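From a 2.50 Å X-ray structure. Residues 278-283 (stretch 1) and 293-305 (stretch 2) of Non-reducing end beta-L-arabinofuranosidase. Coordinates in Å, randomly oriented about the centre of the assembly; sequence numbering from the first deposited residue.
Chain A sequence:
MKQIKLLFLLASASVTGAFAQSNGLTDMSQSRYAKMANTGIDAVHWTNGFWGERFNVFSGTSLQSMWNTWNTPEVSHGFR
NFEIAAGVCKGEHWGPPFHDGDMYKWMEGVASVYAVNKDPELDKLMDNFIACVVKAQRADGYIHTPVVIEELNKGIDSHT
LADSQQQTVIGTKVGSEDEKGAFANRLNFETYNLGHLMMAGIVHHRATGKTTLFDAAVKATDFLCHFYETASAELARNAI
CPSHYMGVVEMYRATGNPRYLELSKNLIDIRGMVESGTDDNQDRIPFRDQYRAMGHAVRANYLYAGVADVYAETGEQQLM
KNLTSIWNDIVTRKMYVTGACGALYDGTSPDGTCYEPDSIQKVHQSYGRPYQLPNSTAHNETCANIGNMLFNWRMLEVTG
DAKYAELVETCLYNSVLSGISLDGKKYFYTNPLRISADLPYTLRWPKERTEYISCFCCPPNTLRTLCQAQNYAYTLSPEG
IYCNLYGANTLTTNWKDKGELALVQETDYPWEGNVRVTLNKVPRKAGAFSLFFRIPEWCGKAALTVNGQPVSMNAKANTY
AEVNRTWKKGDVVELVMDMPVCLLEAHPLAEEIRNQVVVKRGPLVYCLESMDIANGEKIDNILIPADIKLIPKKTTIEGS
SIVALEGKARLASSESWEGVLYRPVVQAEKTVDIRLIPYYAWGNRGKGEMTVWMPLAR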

ATOM      1  N   THR A 278      15.880  -3.042 -20.545  1.00 59.67           N
ATOM      2  CA  THR A 278      16.571  -3.518 -19.388  1.00 56.16           C
ATOM      3  C   THR A 278      15.603  -4.195 -18.447  1.00 55.84           C
ATOM      4  O   THR A 278      14.437  -3.840 -18.392  1.00 57.83           O
ATOM      5  CB  THR A 278      17.317  -2.359 -18.687  1.00 55.97           C
ATOM      6  OG1 THR A 278      16.467  -1.229 -18.540  1.00 51.94           O
ATOM      7  CG2 THR A 278      18.524  -1.918 -19.502  1.00 57.06           C
ATOM      8  N   ASP A 279      16.087  -5.203 -17.726  1.00 55.68           N
ATOM      9  CA  ASP A 279      15.324  -5.791 -16.626  1.00 54.43           C
ATOM     10  C   ASP A 279      14.902  -4.677 -15.651  1.00 51.25           C
ATOM     11  O   ASP A 279      13.790  -4.622 -15.181  1.00 49.44           O
ATOM     12  CB  ASP A 279      16.167  -6.855 -15.896  1.00 55.24           C
ATOM     13  CG  ASP A 279      16.477  -8.080 -16.759  1.00 57.05           C
ATOM     14  OD1 ASP A 279      15.836  -8.228 -17.843  1.00 57.20           O
ATOM     15  OD2 ASP A 279      17.371  -8.887 -16.329  1.00 55.21           O
ATOM     16  N   ASP A 280      15.819  -3.768 -15.396  1.00 51.82           N
ATOM     17  CA  ASP A 280      15.627  -2.676 -14.468  1.00 51.21           C
ATOM     18  C   ASP A 280      14.434  -1.814 -14.826  1.00 50.16           C
ATOM     19  O   ASP A 280      13.712  -1.401 -13.932  1.00 50.58           O
ATOM     20  CB  ASP A 280      16.904  -1.838 -14.395  1.00 51.05           C
ATOM     21  CG  ASP A 280      16.971  -0.994 -13.168  1.00 51.98           C
ATOM     22  OD1 ASP A 280      16.608  -1.450 -12.040  1.00 51.72           O
ATOM     23  OD2 ASP A 280      17.444   0.136 -13.319  1.00 54.21           O
ATOM     24  N   ASN A 281      14.195  -1.586 -16.122  1.00 51.52           N
ATOM     25  CA  ASN A 281      12.936  -0.958 -16.585  1.00 51.65           C
ATOM     26  C   ASN A 281      11.874  -1.959 -17.110  1.00 50.59           C
ATOM     27  O   ASN A 281      10.970  -1.564 -17.871  1.00 50.55           O
ATOM     28  CB  ASN A 281      13.213   0.147 -17.612  1.00 53.13           C
ATOM     29  CG  ASN A 281      11.964   0.973 -17.934  1.00 57.80           C
ATOM     30  OD1 ASN A 281      11.187   1.367 -17.038  1.00 57.50           O
ATOM     31  ND2 ASN A 281      11.741   1.210 -19.238  1.00 61.08           N
ATOM     32  N   GLN A 282      11.941  -3.220 -16.658  1.00 49.51           N
ATOM     33  CA  GLN A 282      11.029  -4.297 -17.079  1.00 50.96           C
ATOM     34  C   GLN A 282      10.733  -4.265 -18.602  1.00 53.04           C
ATOM     35  O   GLN A 282       9.576  -4.446 -19.015  1.00 51.56           O
ATOM     36  CB  GLN A 282       9.705  -4.231 -16.304  1.00 50.01           C
ATOM     37  CG  GLN A 282       9.793  -4.203 -14.792  1.00 51.36           C
ATOM     38  CD  GLN A 282      10.413  -2.940 -14.206  1.00 54.73           C
ATOM     39  OE1 GLN A 282      10.110  -1.822 -14.631  1.00 57.75           O
ATOM     40  NE2 GLN A 282      11.306  -3.118 -13.227  1.00 54.68           N
ATOM     41  N   ASP A 283      11.751  -3.996 -19.431  1.00 52.59           N
ATOM     42  CA  ASP A 283      11.529  -3.867 -20.873  1.00 54.49           C
ATOM     43  C   ASP A 283      12.642  -4.478 -21.737  1.00 55.58           C
ATOM     44  O   ASP A 283      12.826  -4.040 -22.879  1.00 55.25           O
ATOM     45  CB  ASP A 283      11.167  -2.390 -21.275  1.00 56.30           C
ATOM     46  CG  ASP A 283      12.374  -1.405 -21.303  1.00 59.62           C
ATOM     47  OD1 ASP A 283      13.498  -1.751 -20.862  1.00 60.84           O
ATOM     48  OD2 ASP A 283      12.180  -0.243 -21.771  1.00 62.77           O
ATOM     49  N   ALA A 293       8.722 -11.204 -11.390  1.00 53.80           N
ATOM     50  CA  ALA A 293       9.034  -9.815 -11.003  1.00 52.66           C
ATOM     51  C   ALA A 293      10.469  -9.519 -11.336  1.00 53.03           C
ATOM     52  O   ALA A 293      11.300 -10.401 -11.207  1.00 54.44           O
ATOM     53  CB  ALA A 293       8.809  -9.602  -9.518  1.00 51.52           C
ATOM     54  N   MET A 294      10.790  -8.273 -11.685  1.00 54.06           N
ATOM     55  CA  MET A 294      12.062  -8.006 -12.324  1.00 55.33           C
ATOM     56  C   MET A 294      13.041  -6.991 -11.751  1.00 58.04           C
ATOM     57  O   MET A 294      14.175  -7.372 -11.339  1.00 62.69           O
ATOM     58  CB  MET A 294      11.781  -7.631 -13.753  1.00 58.43           C
ATOM     59  CG  MET A 294      12.928  -7.966 -14.675  1.00 58.66           C
ATOM     60  SD  MET A 294      12.265  -8.374 -16.270  1.00 59.95           S
ATOM     61  CE  MET A 294      11.832 -10.120 -16.138  1.00 59.36           C
ATOM     62  N   GLY A 295      12.707  -5.704 -11.798  1.00 55.87           N
ATOM     63  CA  GLY A 295      13.816  -4.713 -11.653  1.00 55.89           C
ATOM     64  C   GLY A 295      13.592  -3.693 -10.574  1.00 53.77           C
ATOM     65  O   GLY A 295      13.330  -4.062  -9.455  1.00 53.59           O
ATOM     66  N   HIS A 296      13.714  -2.415 -10.921  1.00 52.11           N
ATOM     67  CA  HIS A 296      13.279  -1.315 -10.062  1.00 52.62           C
ATOM     68  C   HIS A 296      11.820  -1.546  -9.580  1.00 51.57           C
ATOM     69  O   HIS A 296      10.904  -1.557 -10.398  1.00 50.79           O
ATOM     70  CB  HIS A 296      13.380  -0.007 -10.846  1.00 53.89           C
ATOM     71  CG  HIS A 296      13.168   1.221 -10.021  1.00 56.95           C
ATOM     72  ND1 HIS A 296      14.148   2.166  -9.836  1.00 61.60           N
ATOM     73  CD2 HIS A 296      12.090   1.670  -9.349  1.00 58.97           C
ATOM     74  CE1 HIS A 296      13.690   3.138  -9.071  1.00 62.73           C
ATOM     75  NE2 HIS A 296      12.439   2.859  -8.763  1.00 62.77           N
ATOM     76  N   ALA A 297      11.610  -1.701  -8.267  1.00 49.07           N
ATOM     77  CA  ALA A 297      10.359  -2.264  -7.780  1.00 47.69           C
ATOM     78  C   ALA A 297       9.140  -1.343  -7.962  1.00 47.99           C
ATOM     79  O   ALA A 297       8.036  -1.798  -8.190  1.00 46.54           O
ATOM     80  CB  ALA A 297      10.509  -2.752  -6.351  1.00 45.86           C
ATOM     81  N   VAL A 298       9.367  -0.043  -7.906  1.00 51.14           N
ATOM     82  CA  VAL A 298       8.321   0.959  -8.137  1.00 51.93           C
ATOM     83  C   VAL A 298       7.831   0.824  -9.589  1.00 52.74           C
ATOM     84  O   VAL A 298       6.638   0.639  -9.834  1.00 50.44           O
ATOM     85  CB  VAL A 298       8.803   2.432  -7.887  1.00 52.05           C
ATOM     86  CG1 VAL A 298       7.617   3.393  -7.963  1.00 53.28           C
ATOM     87  CG2 VAL A 298       9.482   2.604  -6.544  1.00 50.39           C
ATOM     88  N   ARG A 299       8.764   0.905 -10.538  1.00 53.40           N
ATOM     89  CA  ARG A 299       8.445   0.760 -11.950  1.00 53.56           C
ATOM     90  C   ARG A 299       7.729  -0.569 -12.200  1.00 50.41           C
ATOM     91  O   ARG A 299       6.709  -0.603 -12.877  1.00 50.18           O
ATOM     92  CB  ARG A 299       9.706   0.888 -12.808  1.00 59.20           C
ATOM     93  CG  ARG A 299      10.362   2.283 -12.815  1.00 63.71           C
ATOM     94  CD  ARG A 299      11.391   2.477 -13.929  1.00 68.55           C
ATOM     95  NE  ARG A 299      12.713   2.925 -13.454  1.00 78.37           N
ATOM     96  CZ  ARG A 299      13.842   2.992 -14.203  1.00 87.87           C
ATOM     97  NH1 ARG A 299      13.869   2.680 -15.513  1.00 89.73           N
ATOM     98  NH2 ARG A 299      14.974   3.402 -13.641  1.00 88.38           N
ATOM     99  N   ALA A 300       8.244  -1.642 -11.607  1.00 47.42           N
ATOM    100  CA  ALA A 300       7.655  -2.976 -11.705  1.00 45.57           C
ATOM    101  C   ALA A 300       6.201  -3.010 -11.243  1.00 44.42           C
ATOM    102  O   ALA A 300       5.283  -3.429 -11.949  1.00 42.01           O
ATOM    103  CB  ALA A 300       8.456  -3.933 -10.851  1.00 45.69           C
ATOM    104  N   ASN A 301       6.012  -2.596 -10.011  1.00 44.36           N
ATOM    105  CA  ASN A 301       4.748  -2.770  -9.378  1.00 43.73           C
ATOM    106  C   ASN A 301       3.708  -1.852 -10.021  1.00 46.05           C
ATOM    107  O   ASN A 301       2.600  -2.313 -10.269  1.00 47.06           O
ATOM    108  CB  ASN A 301       4.867  -2.541  -7.888  1.00 42.33           C
ATOM    109  CG  ASN A 301       5.548  -3.684  -7.162  1.00 42.51           C
ATOM    110  OD1 ASN A 301       5.771  -4.767  -7.708  1.00 42.21           O
ATOM    111  ND2 ASN A 301       5.859  -3.450  -5.890  1.00 43.36           N
ATOM    112  N   TYR A 302       4.066  -0.600 -10.334  1.00 47.14           N
ATOM    113  CA  TYR A 302       3.146   0.309 -11.049  1.00 49.49           C
ATOM    114  C   TYR A 302       2.779  -0.220 -12.439  1.00 48.12           C
ATOM    115  O   TYR A 302       1.632  -0.104 -12.842  1.00 45.76           O
ATOM    116  CB  TYR A 302       3.671   1.764 -11.107  1.00 52.00           C
ATOM    117  CG  TYR A 302       3.408   2.552  -9.835  1.00 54.30           C
ATOM    118  CD1 TYR A 302       2.218   3.217  -9.649  1.00 59.10           C
ATOM    119  CD2 TYR A 302       4.316   2.583  -8.808  1.00 56.03           C
ATOM    120  CE1 TYR A 302       1.947   3.922  -8.477  1.00 61.12           C
ATOM    121  CE2 TYR A 302       4.062   3.280  -7.642  1.00 59.97           C
ATOM    122  CZ  TYR A 302       2.876   3.955  -7.478  1.00 62.06           C
ATOM    123  OH  TYR A 302       2.622   4.652  -6.313  1.00 65.52           O
ATOM    124  N   LEU A 303       3.745  -0.831 -13.140  1.00 49.13           N
ATOM    125  CA  LEU A 303       3.463  -1.563 -14.399  1.00 48.72           C
ATOM    126  C   LEU A 303       2.427  -2.613 -14.159  1.00 49.02           C
ATOM    127  O   LEU A 303       1.428  -2.630 -14.850  1.00 50.58           O
ATOM    128  CB  LEU A 303       4.699  -2.258 -14.992  1.00 48.67           C
ATOM    129  CG  LEU A 303       4.519  -3.312 -16.112  1.00 48.66           C
ATOM    130  CD1 LEU A 303       3.909  -2.727 -17.358  1.00 48.93           C
ATOM    131  CD2 LEU A 303       5.839  -3.944 -16.499  1.00 48.87           C
ATOM    132  N   TYR A 304       2.666  -3.481 -13.177  1.00 48.98           N
ATOM    133  CA  TYR A 304       1.764  -4.619 -12.949  1.00 50.23           C
ATOM    134  C   TYR A 304       0.321  -4.147 -12.649  1.00 48.78           C
ATOM    135  O   TYR A 304      -0.653  -4.705 -13.179  1.00 45.81           O
ATOM    136  CB  TYR A 304       2.294  -5.608 -11.871  1.00 49.17           C
ATOM    137  CG  TYR A 304       3.719  -6.032 -12.053  1.00 47.84           C
ATOM    138  CD1 TYR A 304       4.253  -6.194 -13.318  1.00 48.24           C
ATOM    139  CD2 TYR A 304       4.550  -6.260 -10.950  1.00 48.61           C
ATOM    140  CE1 TYR A 304       5.563  -6.562 -13.499  1.00 48.23           C
ATOM    141  CE2 TYR A 304       5.870  -6.651 -11.126  1.00 48.77           C
ATOM    142  CZ  TYR A 304       6.367  -6.795 -12.410  1.00 47.55           C
ATOM    143  OH  TYR A 304       7.659  -7.167 -12.655  1.00 47.97           O
ATOM    144  N   ALA A 305       0.230  -3.101 -11.843  1.00 48.22           N
ATOM    145  CA  ALA A 305      -1.020  -2.439 -11.550  1.00 50.25           C
ATOM    146  C   ALA A 305      -1.729  -1.967 -12.803  1.00 51.84           C
ATOM    147  O   ALA A 305      -2.913  -2.262 -13.006  1.00 51.65           O
ATOM    148  CB  ALA A 305      -0.748  -1.240 -10.663  1.00 51.50           C
TER

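The first stretch has no regular helix or strand; it folds back through a type I beta turn from Asp279 to Gln282, closed by Gln282 N donating to Asp279 O at 2.8 Å. A second backbone bond, Asp283 N to Thr278 O at 2.9 Å, holds the ends together, and Thr278 N reinforces it by donating to Asp283 OD1 at 2.7 Å. The second stretch begins as loop and enters a helix at Ala297, with His296 as N-cap. The turn sits against this entrance, the backbones coming nearest where Asp280 CA lies 3.9 Å from Gly295 CA.

Glycine suits that approach: an ideal CB on Gly295 would point toward the turn and fall 2.3 Å from Asp279 O and 2.5 Å from Asp280 CA, both clashes. Without one, Gly295 CA can make a CA-H...O contact with Asp279 O at 3.5 Å. One residue on, His296 N donates to Asp280 O at 3.2 Å and, weakly, to Asp280 OD1, also at 3.2 Å, so Asp280 serves the same amide with backbone and side chain.

Gln282 has the largest covered area. Its long, flexible side chain starts sideways, but its end comes nearer the helix, bringing Gln282 OE1 to 3.3 Å from Arg299 CB and Gln282 NE2 to 3.3 Å from His296 O. Its aliphatic part packs on apolar neighbors, with Gln282 CB 3.9 Å from Leu303 CD2 and Gln282 CG 4.1 Å from Met294 CB. Unbranched Met294 also lays its CG 3.6 Å from Asp279 CB.

The CA-to-CB bond of Arg299 points toward the turn, and the long side chain carries its guanidinium up to Asn281. Arg299 NH1 donates a nearly straight but long, weak bond to Asn281 OD1 at 3.4 Å, near the guanidinium plane, while Asp280 O lies over one face. Asp280 OD2, 4.1 Å from Arg299 NH2 and well out of plane, offers charge attraction without a salt bridge.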